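Local structure of pyridoxal kinase (3IBQ) at residues T94-Q99 with R129-Q134; P140-A145 with I178-R183; R183-G188 with G202-P207. The protein probably phosphorylates pyridoxal and related vitamin B6 compounds with ATP as phosphate donor, as a member of the ribokinase-like superfamily. All blocks are in the same frame, centred on the assembly; numbering follows the deposited sequence.

Contact 1 of 3, residues T94-Q99 with R129-Q134; sequences TYLEQQ and RQLIQQ
Gln134 leans on Leu96 and Glu97, in the last turn of helix 86-98; it buries more surface here than any other residue, and its amide makes much of the contact. With CG set between its backbone N and carbonyl carbon (chi1 52°) and the chain extended beyond, the amide reaches across to helix 86-98 and lies against the backbone of Glu97, OE1 coming 3.4 Å from Glu97 CA. NE2 donates a hydrogen bond to Thr93 O of that helix, which fixes the rotation of the amide. The same nitrogen sits 3.5 Å from Glu97 CG and 3.7 Å from Leu96 CB, touching both side chains near their roots. Glu97, solvent-exposed, runs across Gln134 at about a right angle, with its carboxylate turned 40° from the amide plane. Below, toward the sheet, Leu96 brings CD1 to within 3.9 Å of Leu131 CD1; Leu131 itself also packs on Ile92, and Leu96 on Leu104 of strand 103-106. The contact is thus apolar beneath and polar above. It joins helix 86-98 to the C-terminal part of helix 122-132 and the loop that follows, connecting helices packed side by side in the beta-alpha-beta arrangement of the ribokinase-like fold.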
loop_
_atom_site.group_PDB
_atom_site.type_symbol
_atom_site.label_atom_id
_atom_site.label_comp_id
_atom_site.label_asym_id
_atom_site.label_seq_id
_atom_site.Cartn_x
_atom_site.Cartn_y
_atom_site.Cartn_z
ATOM N N THR A 94 0.246 15.516 -9.421
ATOM C CA THR A 94 -0.459 16.744 -9.739
ATOM C C THR A 94 -1.983 16.589 -9.648
ATOM O O THR A 94 -2.631 17.435 -9.143
ATOM C CB THR A 94 -0.016 17.386 -11.067
ATOM O OG1 THR A 94 -0.489 16.623 -12.138
ATOM C CG2 THR A 94 1.524 17.520 -11.175
ATOM N N TYR A 95 -2.521 15.471 -10.106
ATOM C CA TYR A 95 -3.957 15.227 -9.996
ATOM C C TYR A 95 -4.421 15.266 -8.534
ATOM O O TYR A 95 -5.394 15.849 -8.219
ATOM C CB TYR A 95 -4.430 13.925 -10.649
ATOM C CG TYR A 95 -5.926 13.700 -10.532
ATOM C CD1 TYR A 95 -6.848 14.360 -11.319
ATOM C CD2 TYR A 95 -6.415 12.846 -9.613
ATOM C CE1 TYR A 95 -8.153 14.160 -11.190
ATOM C CE2 TYR A 95 -7.712 12.629 -9.501
ATOM C CZ TYR A 95 -8.588 13.301 -10.245
ATOM O OH TYR A 95 -9.884 13.106 -10.064
ATOM N N LEU A 96 -3.680 14.585 -7.684
ATOM C CA LEU A 96 -4.019 14.543 -6.307
ATOM C C LEU A 96 -3.981 15.976 -5.722
ATOM O O LEU A 96 -4.828 16.318 -5.010
ATOM C CB LEU A 96 -3.124 13.589 -5.570
ATOM C CG LEU A 96 -3.260 12.075 -5.819
ATOM C CD1 LEU A 96 -2.187 11.282 -4.955
ATOM C CD2 LEU A 96 -4.625 11.642 -5.572
ATOM N N GLU A 97 -2.970 16.759 -6.079
ATOM C CA GLU A 97 -2.848 18.168 -5.649
ATOM C C GLU A 97 -4.113 18.979 -5.946
ATOM O O GLU A 97 -4.476 19.826 -5.194
ATOM C CB GLU A 97 -1.689 18.883 -6.349
ATOM C CG GLU A 97 -0.290 18.563 -5.944
ATOM C CD GLU A 97 0.811 18.945 -7.033
ATOM O OE1 GLU A 97 0.601 19.759 -7.946
ATOM O OE2 GLU A 97 1.905 18.410 -6.957
ATOM N N GLN A 98 -4.759 18.699 -7.064
ATOM C CA GLN A 98 -6.001 19.369 -7.463
ATOM C C GLN A 98 -7.211 19.008 -6.597
ATOM O O GLN A 98 -8.115 19.715 -6.559
ATOM C CB GLN A 98 -6.361 19.044 -8.913
ATOM C CG GLN A 98 -5.421 19.470 -9.964
ATOM C CD GLN A 98 -5.682 18.878 -11.392
ATOM O OE1 GLN A 98 -4.782 18.840 -12.139
ATOM N NE2 GLN A 98 -6.896 18.439 -11.707
ATOM N N GLN A 99 -7.205 17.850 -5.963
ATOM C CA GLN A 99 -8.305 17.392 -5.156
ATOM C C GLN A 99 -8.219 17.960 -3.717
ATOM O O GLN A 99 -7.204 18.399 -3.288
ATOM C CB GLN A 99 -8.311 15.855 -5.072
ATOM C CG GLN A 99 -8.220 15.085 -6.385
ATOM C CD GLN A 99 -9.082 15.654 -7.499
ATOM O OE1 GLN A 99 -8.569 16.080 -8.506
ATOM N NE2 GLN A 99 -10.360 15.649 -7.314
ATOM N N ARG A 129 9.382 10.347 -3.840
ATOM C CA ARG A 129 9.530 11.379 -2.837
ATOM C C ARG A 129 8.558 12.546 -3.094
ATOM O O ARG A 129 8.026 13.071 -2.205
ATOM C CB ARG A 129 10.966 11.831 -2.737
ATOM C CG ARG A 129 11.935 10.808 -2.232
ATOM C CD ARG A 129 13.287 11.379 -2.098
ATOM N NE ARG A 129 14.283 10.460 -1.626
ATOM C CZ ARG A 129 15.461 10.312 -2.169
ATOM N NH1 ARG A 129 15.782 11.004 -3.203
ATOM N NH2 ARG A 129 16.301 9.471 -1.683
ATOM N N GLN A 130 8.301 12.863 -4.344
ATOM C CA GLN A 130 7.334 13.888 -4.680
ATOM C C GLN A 130 5.883 13.413 -4.417
ATOM O O GLN A 130 5.081 14.119 -3.936
ATOM C CB GLN A 130 7.515 14.344 -6.124
ATOM C CG GLN A 130 8.877 15.009 -6.372
ATOM C CD GLN A 130 9.051 16.282 -5.579
ATOM O OE1 GLN A 130 9.870 16.361 -4.687
ATOM N NE2 GLN A 130 8.285 17.280 -5.910
ATOM N N LEU A 131 5.620 12.169 -4.725
ATOM C CA LEU A 131 4.271 11.660 -4.569
ATOM C C LEU A 131 3.825 11.570 -3.138
ATOM O O LEU A 131 2.749 11.833 -2.833
ATOM C CB LEU A 131 4.084 10.368 -5.317
ATOM C CG LEU A 131 2.822 9.578 -5.100
ATOM C CD1 LEU A 131 1.601 10.295 -5.443
ATOM C CD2 LEU A 131 2.938 8.305 -5.860
ATOM N N ILE A 132 4.729 11.220 -2.272
ATOM C CA ILE A 132 4.437 11.115 -0.873
ATOM C C ILE A 132 4.283 12.445 -0.115
ATOM O O ILE A 132 3.802 12.450 0.925
ATOM C CB ILE A 132 5.459 10.212 -0.084
ATOM C CG1 ILE A 132 6.804 10.915 0.092
ATOM C CG2 ILE A 132 5.558 8.815 -0.648
ATOM C CD1 ILE A 132 7.740 10.214 0.885
ATOM N N GLN A 133 4.717 13.559 -0.685
ATOM C CA GLN A 133 4.661 14.868 -0.013
ATOM C C GLN A 133 3.296 15.257 0.589
ATOM O O GLN A 133 3.256 15.825 1.586
ATOM C CB GLN A 133 5.279 15.985 -0.891
ATOM C CG GLN A 133 4.521 16.318 -2.153
ATOM C CD GLN A 133 5.373 17.046 -3.246
ATOM O OE1 GLN A 133 6.317 17.748 -2.949
ATOM N NE2 GLN A 133 4.976 16.883 -4.478
ATOM N N GLN A 134 2.193 14.911 -0.029
ATOM C CA GLN A 134 0.887 15.221 0.544
ATOM C C GLN A 134 0.206 14.084 1.294
ATOM O O GLN A 134 -0.847 14.241 1.794
ATOM C CB GLN A 134 -0.073 15.802 -0.480
ATOM C CG GLN A 134 -0.234 14.966 -1.798
ATOM C CD GLN A 134 -0.645 15.821 -3.069
ATOM O OE1 GLN A 134 -1.379 16.781 -2.925
ATOM N NE2 GLN A 134 -0.161 15.429 -4.283
#

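Contact 2 of 3, residues P140-A145 with I178-R183; sequences PNTTEA and ITDVQR. With ATP (adenosine-5'-triphosphate), chain B.
Pro140 offers its carbonyl to the strand: Thr179 N donates to Pro140 O at 3.0 Å with an N-H...O angle of 159°. The same oxygen lies close to Ile178 CA in a CA-H...O contact. Asn141 follows as the N-cap of helix 142-149. Its CG stands between backbone N and carbonyl carbon (chi1 63°), which turns OD1 back to take Glu144 N at 2.7 Å; Glu144 OE1 returns the bond by accepting from Asn141 N, also at 2.7 Å, and a capping box results. ND2 is bonded to Gly111 O, and the side chain lies about 4 Å from the bound magnesium ion. Thr142, the first helical residue, grips Asp180 OD1 twice, through its N (3.1 Å) and its OG1 (3.0 Å), the two donors arriving from opposite faces of the carboxylate plane on the syn side. Asp180 is thereby pinned beside the ATP, its CB 3.3 Å from ATP O1A, while Thr179 O accepts from the ribose O3'. Thr143 joins in through water 1, which accepts from its N and donates to Asp180 OD2. At the end, Ala145 sets CB 3.7 Å from Ile178 CD1. Here the helix start, following strand 137-138, rests on the parallel neighbouring strand 175-183. Helix 159-167 closes the apolar side, placing Leu166 on both Ala145 and Ile178, and strand 186-192 continues the sheet beyond through Ala190, bonded to Ile178.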
loop_
_atom_site.group_PDB
_atom_site.type_symbol
_atom_site.label_atom_id
_atom_site.label_comp_id
_atom_site.label_asym_id
_atom_site.label_seq_id
_atom_site.Cartn_x
_atom_site.Cartn_y
_atom_site.Cartn_z
ATOM N N PRO A 140 6.004 2.354 3.754
ATOM C CA PRO A 140 7.184 1.658 3.294
ATOM C C PRO A 140 7.582 0.428 4.130
ATOM O O PRO A 140 7.351 0.382 5.276
ATOM C CB PRO A 140 8.263 2.708 3.463
ATOM C CG PRO A 140 7.859 3.428 4.553
ATOM C CD PRO A 140 6.391 3.599 4.401
ATOM N N ASN A 141 8.212 -0.525 3.486
ATOM C CA ASN A 141 8.911 -1.548 4.179
ATOM C C ASN A 141 10.300 -0.972 4.508
ATOM O O ASN A 141 10.616 0.100 4.139
ATOM C CB ASN A 141 9.032 -2.831 3.389
ATOM C CG ASN A 141 9.822 -2.688 2.142
ATOM O OD1 ASN A 141 10.768 -1.977 2.065
ATOM N ND2 ASN A 141 9.422 -3.397 1.154
ATOM N N THR A 142 11.095 -1.784 5.165
ATOM C CA THR A 142 12.430 -1.468 5.565
ATOM C C THR A 142 13.383 -1.084 4.434
ATOM O O THR A 142 14.102 -0.160 4.576
ATOM C CB THR A 142 12.981 -2.543 6.473
ATOM O OG1 THR A 142 12.149 -2.623 7.618
ATOM C CG2 THR A 142 14.280 -2.166 6.919
ATOM N N THR A 143 13.346 -1.759 3.315
ATOM C CA THR A 143 14.152 -1.366 2.202
ATOM C C THR A 143 13.710 0.003 1.656
ATOM O O THR A 143 14.500 0.839 1.325
ATOM C CB THR A 143 14.096 -2.436 1.080
ATOM O OG1 THR A 143 14.556 -3.681 1.577
ATOM C CG2 THR A 143 14.878 -2.017 -0.164
ATOM N N GLU A 144 12.396 0.175 1.555
ATOM C CA GLU A 144 11.819 1.401 1.017
ATOM C C GLU A 144 12.161 2.596 1.897
ATOM O O GLU A 144 12.516 3.665 1.400
ATOM C CB GLU A 144 10.302 1.265 0.882
ATOM C CG GLU A 144 9.847 0.688 -0.449
ATOM C CD GLU A 144 8.709 -0.302 -0.296
ATOM O OE1 GLU A 144 8.082 -0.326 0.784
ATOM O OE2 GLU A 144 8.442 -1.055 -1.255
ATOM N N ALA A 145 12.054 2.407 3.208
ATOM C CA ALA A 145 12.359 3.459 4.144
ATOM C C ALA A 145 13.772 3.984 3.888
ATOM O O ALA A 145 13.984 5.151 3.776
ATOM C CB ALA A 145 12.183 2.967 5.569
ATOM N N ILE A 178 6.463 2.025 9.076
ATOM C CA ILE A 178 7.293 0.993 8.479
ATOM C C ILE A 178 6.591 -0.341 8.746
ATOM O O ILE A 178 6.371 -0.644 9.830
ATOM C CB ILE A 178 8.722 1.014 8.949
ATOM C CG1 ILE A 178 9.399 2.329 8.567
ATOM C CG2 ILE A 178 9.419 -0.181 8.460
ATOM C CD1 ILE A 178 10.748 2.424 8.931
ATOM N N THR A 179 6.243 -1.083 7.704
ATOM C CA THR A 179 5.336 -2.264 7.747
ATOM C C THR A 179 5.822 -3.732 7.989
ATOM O O THR A 179 5.067 -4.619 8.247
ATOM C CB THR A 179 4.512 -2.319 6.446
ATOM O OG1 THR A 179 5.390 -2.426 5.351
ATOM C CG2 THR A 179 3.627 -1.097 6.323
ATOM N N ASP A 180 7.068 -3.969 7.856
ATOM C CA ASP A 180 7.513 -5.327 7.941
ATOM C C ASP A 180 8.551 -5.486 9.046
ATOM O O ASP A 180 9.473 -6.221 8.889
ATOM C CB ASP A 180 8.170 -5.664 6.613
ATOM C CG ASP A 180 9.331 -4.732 6.329
ATOM O OD1 ASP A 180 9.485 -3.751 7.021
ATOM O OD2 ASP A 180 10.126 -5.034 5.482
ATOM N N VAL A 181 8.402 -4.726 10.097
ATOM C CA VAL A 181 9.343 -4.736 11.175
ATOM C C VAL A 181 9.202 -6.028 11.982
ATOM O O VAL A 181 8.164 -6.349 12.430
ATOM C CB VAL A 181 9.213 -3.543 12.073
ATOM C CG1 VAL A 181 10.155 -3.609 13.178
ATOM C CG2 VAL A 181 9.335 -2.276 11.301
ATOM N N GLN A 182 10.304 -6.724 12.150
ATOM C CA GLN A 182 10.319 -7.941 12.939
ATOM C C GLN A 182 10.908 -7.777 14.339
ATOM O O GLN A 182 11.992 -7.295 14.499
ATOM C CB GLN A 182 10.984 -9.049 12.182
ATOM C CG GLN A 182 10.138 -9.494 11.095
ATOM C CD GLN A 182 10.802 -10.406 10.157
ATOM O OE1 GLN A 182 10.670 -10.249 8.974
ATOM N NE2 GLN A 182 11.508 -11.373 10.670
ATOM N N ARG A 183 10.136 -8.148 15.332
ATOM C CA ARG A 183 10.555 -8.185 16.706
ATOM C C ARG A 183 10.265 -9.592 17.291
ATOM O O ARG A 183 9.140 -9.970 17.502
ATOM C CB ARG A 183 9.902 -7.100 17.534
ATOM C CG ARG A 183 10.367 -5.671 17.263
ATOM C CD ARG A 183 9.866 -4.740 18.325
ATOM N NE ARG A 183 10.226 -3.332 18.174
ATOM C CZ ARG A 183 9.680 -2.376 18.900
ATOM N NH1 ARG A 183 8.760 -2.681 19.779
ATOM N NH2 ARG A 183 10.021 -1.099 18.735
HETATM P PG ATP B . 4.449 -8.113 -0.287
HETATM O O1G ATP B . 3.861 -9.519 -0.404
HETATM O O2G ATP B . 5.810 -8.111 -0.826
HETATM O O3G ATP B . 3.463 -7.001 -0.569
HETATM P PB ATP B . 4.925 -6.137 1.512
HETATM O O1B ATP B . 4.190 -5.488 0.400
HETATM O O2B ATP B . 6.309 -5.641 1.799
HETATM O O3B ATP B . 4.964 -7.663 1.149
HETATM P PA ATP B . 4.804 -7.295 3.986
HETATM O O1A ATP B . 6.132 -7.050 4.491
HETATM O O2A ATP B . 4.517 -8.661 3.468
HETATM O O3A ATP B . 4.190 -6.302 2.889
HETATM O "O5'" ATP B . 3.807 -6.926 5.117
HETATM C "C5'" ATP B . 2.447 -7.054 4.940
HETATM C "C4'" ATP B . 1.854 -7.373 6.276
HETATM O "O4'" ATP B . 1.240 -8.638 6.208
HETATM C "C3'" ATP B . 2.818 -7.418 7.457
HETATM O "O3'" ATP B . 2.736 -6.240 8.138
HETATM C "C2'" ATP B . 2.105 -8.339 8.343
HETATM O "O2'" ATP B . 1.005 -7.575 8.834
HETATM C "C1'" ATP B . 1.546 -9.344 7.376
HETATM N N9 ATP B . 2.405 -10.507 7.052
HETATM C C8 ATP B . 3.198 -10.629 6.039
HETATM N N7 ATP B . 3.784 -11.814 6.040
HETATM C C5 ATP B . 3.371 -12.477 7.061
HETATM C C6 ATP B . 3.627 -13.801 7.680
HETATM N N6 ATP B . 4.430 -14.687 7.107
HETATM N N1 ATP B . 2.985 -14.051 8.774
HETATM C C2 ATP B . 2.180 -13.196 9.345
HETATM N N3 ATP B . 1.880 -12.017 8.870
HETATM C C4 ATP B . 2.442 -11.605 7.741
HETATM O O HOH W 1 12.340 -4.864 3.334
#

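Contact 3 of 3, residues R183-G188 with G202-P207; sequences RADQIG and GARRLP. With ATP (adenosine-5'-triphosphate), chain B.
Ile187 and Ala203 face each other as a hydrogen-bonded pair of the beta hairpin made by strands 186-192 and 198-204, at the edge of the large sheet. Their two bonds are both 2.9 Å, Ile187 N to Ala203 O and Ala203 N to Ile187 O, and a third runs from Arg205 N to Asp185 O just past the strand end. A type II' turn, Arg183 to Gln186, brings the chain into the hairpin from strand 175-183.

Around this ladder the side chains take quite different attitudes. Gln186 starts out away from its partner strand, but a bend at chi2 (-111°) folds the amide back over the Gly202-Ala203 backbone, with OE1 3.3 Å from Ala203 C. Asp185 stands over one face of the Arg204 guanidinium, OD2 3.4 Å from NH1 and the planes 37° apart, a salt bridge of charge alone with no N-H aimed at the oxygen. Arg205 does the reverse and offers its edge: bent at chi3, it lays CB and CG along Ile187 CG2 and brings its guanidinium edge-on to the carbonyls of Ala184 and Gln186, NH2 being 3.5 Å from Ala184 O. This is proximity rather than bonding, and the angle at Gln186 O is too poor for a hydrogen bond. An alanine at Arg205 would remove CG, CD and the guanidinium, and Ile187 would probably lose part of its apolar cover and the carbonyls of Ala184 and Gln186 the positive charge beside them.

Ile187 CG2 also approaches the adenine, which the backbone of Leu206 reads: Leu206 N donates to ATP N1 at 3.0 Å, and ATP N6 donates to Leu206 O at 2.9 Å.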
loop_
_atom_site.group_PDB
_atom_site.type_symbol
_atom_site.label_atom_id
_atom_site.label_comp_id
_atom_site.label_asym_id
_atom_site.label_seq_id
_atom_site.Cartn_x
_atom_site.Cartn_y
_atom_site.Cartn_z
ATOM N N ARG A 183 10.136 -8.148 15.332
ATOM C CA ARG A 183 10.555 -8.185 16.706
ATOM C C ARG A 183 10.265 -9.592 17.291
ATOM O O ARG A 183 9.140 -9.970 17.502
ATOM C CB ARG A 183 9.902 -7.100 17.534
ATOM C CG ARG A 183 10.367 -5.671 17.263
ATOM C CD ARG A 183 9.866 -4.740 18.325
ATOM N NE ARG A 183 10.226 -3.332 18.174
ATOM C CZ ARG A 183 9.680 -2.376 18.900
ATOM N NH1 ARG A 183 8.760 -2.681 19.779
ATOM N NH2 ARG A 183 10.021 -1.099 18.735
ATOM N N ALA A 184 11.327 -10.328 17.534
ATOM C CA ALA A 184 11.250 -11.659 18.059
ATOM C C ALA A 184 10.431 -12.549 17.139
ATOM O O ALA A 184 10.750 -12.657 15.992
ATOM C CB ALA A 184 10.719 -11.659 19.442
ATOM N N ASP A 185 9.404 -13.213 17.645
ATOM C CA ASP A 185 8.582 -14.053 16.799
ATOM C C ASP A 185 7.466 -13.234 16.076
ATOM O O ASP A 185 6.663 -13.804 15.434
ATOM C CB ASP A 185 7.918 -15.182 17.571
ATOM C CG ASP A 185 7.468 -14.763 18.950
ATOM O OD1 ASP A 185 6.839 -13.757 19.078
ATOM O OD2 ASP A 185 7.766 -15.442 19.915
ATOM N N GLN A 186 7.477 -11.921 16.230
ATOM C CA GLN A 186 6.470 -11.059 15.703
ATOM C C GLN A 186 6.857 -10.304 14.450
ATOM O O GLN A 186 7.989 -9.994 14.249
ATOM C CB GLN A 186 6.093 -10.021 16.726
ATOM C CG GLN A 186 5.521 -10.514 17.999
ATOM C CD GLN A 186 4.072 -10.173 18.156
ATOM O OE1 GLN A 186 3.268 -11.037 18.122
ATOM N NE2 GLN A 186 3.743 -8.887 18.325
ATOM N N ILE A 187 5.848 -9.988 13.661
ATOM C CA ILE A 187 6.014 -9.157 12.497
ATOM C C ILE A 187 4.906 -8.068 12.507
ATOM O O ILE A 187 3.803 -8.355 12.844
ATOM C CB ILE A 187 6.017 -9.938 11.180
ATOM C CG1 ILE A 187 6.495 -9.051 10.038
ATOM C CG2 ILE A 187 4.710 -10.502 10.923
ATOM C CD1 ILE A 187 6.507 -9.617 8.795
ATOM N N GLY A 188 5.260 -6.845 12.180
ATOM C CA GLY A 188 4.335 -5.752 12.154
ATOM C C GLY A 188 4.840 -4.363 11.750
ATOM O O GLY A 188 5.779 -4.272 11.038
ATOM N N GLY A 202 2.398 -5.773 16.175
ATOM C CA GLY A 202 2.645 -6.908 15.375
ATOM C C GLY A 202 1.791 -8.105 15.718
ATOM O O GLY A 202 0.978 -8.035 16.560
ATOM N N ALA A 203 1.986 -9.168 15.012
ATOM C CA ALA A 203 1.257 -10.363 15.229
ATOM C C ALA A 203 2.297 -11.416 14.990
ATOM O O ALA A 203 3.312 -11.141 14.422
ATOM C CB ALA A 203 0.180 -10.488 14.254
ATOM N N ARG A 204 2.008 -12.609 15.439
ATOM C CA ARG A 204 2.941 -13.699 15.366
ATOM C C ARG A 204 3.193 -14.102 13.920
ATOM O O ARG A 204 2.322 -14.397 13.226
ATOM C CB ARG A 204 2.493 -14.881 16.232
ATOM C CG ARG A 204 3.550 -15.917 16.480
ATOM C CD ARG A 204 3.167 -16.965 17.557
ATOM N NE ARG A 204 2.980 -16.345 18.851
ATOM C CZ ARG A 204 3.834 -16.406 19.850
ATOM N NH1 ARG A 204 4.889 -17.178 19.786
ATOM N NH2 ARG A 204 3.593 -15.747 20.961
ATOM N N ARG A 205 4.464 -14.089 13.531
ATOM C CA ARG A 205 4.861 -14.429 12.171
ATOM C C ARG A 205 4.560 -15.886 11.839
ATOM O O ARG A 205 4.853 -16.789 12.623
ATOM C CB ARG A 205 6.349 -14.141 11.962
ATOM C CG ARG A 205 6.766 -14.055 10.502
ATOM C CD ARG A 205 8.127 -13.395 10.355
ATOM N NE ARG A 205 9.157 -14.088 11.123
ATOM C CZ ARG A 205 9.592 -13.695 12.317
ATOM N NH1 ARG A 205 9.084 -12.609 12.884
ATOM N NH2 ARG A 205 10.532 -14.387 12.943
ATOM N N LEU A 206 3.972 -16.102 10.668
ATOM C CA LEU A 206 3.653 -17.417 10.203
ATOM C C LEU A 206 4.617 -17.916 9.126
ATOM O O LEU A 206 5.143 -17.172 8.415
ATOM C CB LEU A 206 2.213 -17.492 9.732
ATOM C CG LEU A 206 1.159 -16.870 10.653
ATOM C CD1 LEU A 206 -0.202 -16.916 10.090
ATOM C CD2 LEU A 206 1.222 -17.457 12.032
ATOM N N PRO A 207 4.825 -19.214 9.037
ATOM C CA PRO A 207 5.810 -19.692 8.086
ATOM C C PRO A 207 5.449 -19.348 6.657
ATOM O O PRO A 207 4.312 -19.242 6.372
ATOM C CB PRO A 207 5.786 -21.207 8.264
ATOM C CG PRO A 207 4.555 -21.519 8.805
ATOM C CD PRO A 207 4.117 -20.339 9.649
HETATM P PG ATP B . 4.449 -8.113 -0.287
HETATM O O1G ATP B . 3.861 -9.519 -0.404
HETATM O O2G ATP B . 5.810 -8.111 -0.826
HETATM O O3G ATP B . 3.463 -7.001 -0.569
HETATM P PB ATP B . 4.925 -6.137 1.512
HETATM O O1B ATP B . 4.190 -5.488 0.400
HETATM O O2B ATP B . 6.309 -5.641 1.799
HETATM O O3B ATP B . 4.964 -7.663 1.149
HETATM P PA ATP B . 4.804 -7.295 3.986
HETATM O O1A ATP B . 6.132 -7.050 4.491
HETATM O O2A ATP B . 4.517 -8.661 3.468
HETATM O O3A ATP B . 4.190 -6.302 2.889
HETATM O "O5'" ATP B . 3.807 -6.926 5.117
HETATM C "C5'" ATP B . 2.447 -7.054 4.940
HETATM C "C4'" ATP B . 1.854 -7.373 6.276
HETATM O "O4'" ATP B . 1.240 -8.638 6.208
HETATM C "C3'" ATP B . 2.818 -7.418 7.457
HETATM O "O3'" ATP B . 2.736 -6.240 8.138
HETATM C "C2'" ATP B . 2.105 -8.339 8.343
HETATM O "O2'" ATP B . 1.005 -7.575 8.834
HETATM C "C1'" ATP B . 1.546 -9.344 7.376
HETATM N N9 ATP B . 2.405 -10.507 7.052
HETATM C C8 ATP B . 3.198 -10.629 6.039
HETATM N N7 ATP B . 3.784 -11.814 6.040
HETATM C C5 ATP B . 3.371 -12.477 7.061
HETATM C C6 ATP B . 3.627 -13.801 7.680
HETATM N N6 ATP B . 4.430 -14.687 7.107
HETATM N N1 ATP B . 2.985 -14.051 8.774
HETATM C C2 ATP B . 2.180 -13.196 9.345
HETATM N N3 ATP B . 1.880 -12.017 8.870
HETATM C C4 ATP B . 2.442 -11.605 7.741
HETATM O O HOH W 2 6.591 -16.462 14.650
HETATM O O HOH W 3 2.028 -6.257 19.170
#

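Overall arrangement
Contacts 2 and 3 work as neighbours on one ATP molecule, their centres about 13 Å apart. They share Arg183 and are sewn together where strands 175-183 and 186-192 run side by side, Val181 N lying 2.8 Å from Gly188 O, a probable hydrogen bond. Contact 2 handles the ribose and phosphate end, near the magnesium ion; contact 3 holds the adenine. Contact 1 belongs to the other side of the chain's centre from contact 3, about 33 Å between centres, and about 23 Å from contact 2. It touches neither, and the Leu131 side chain is about 14 Å from the magnesium ion, so it packs helices away from the nucleotide.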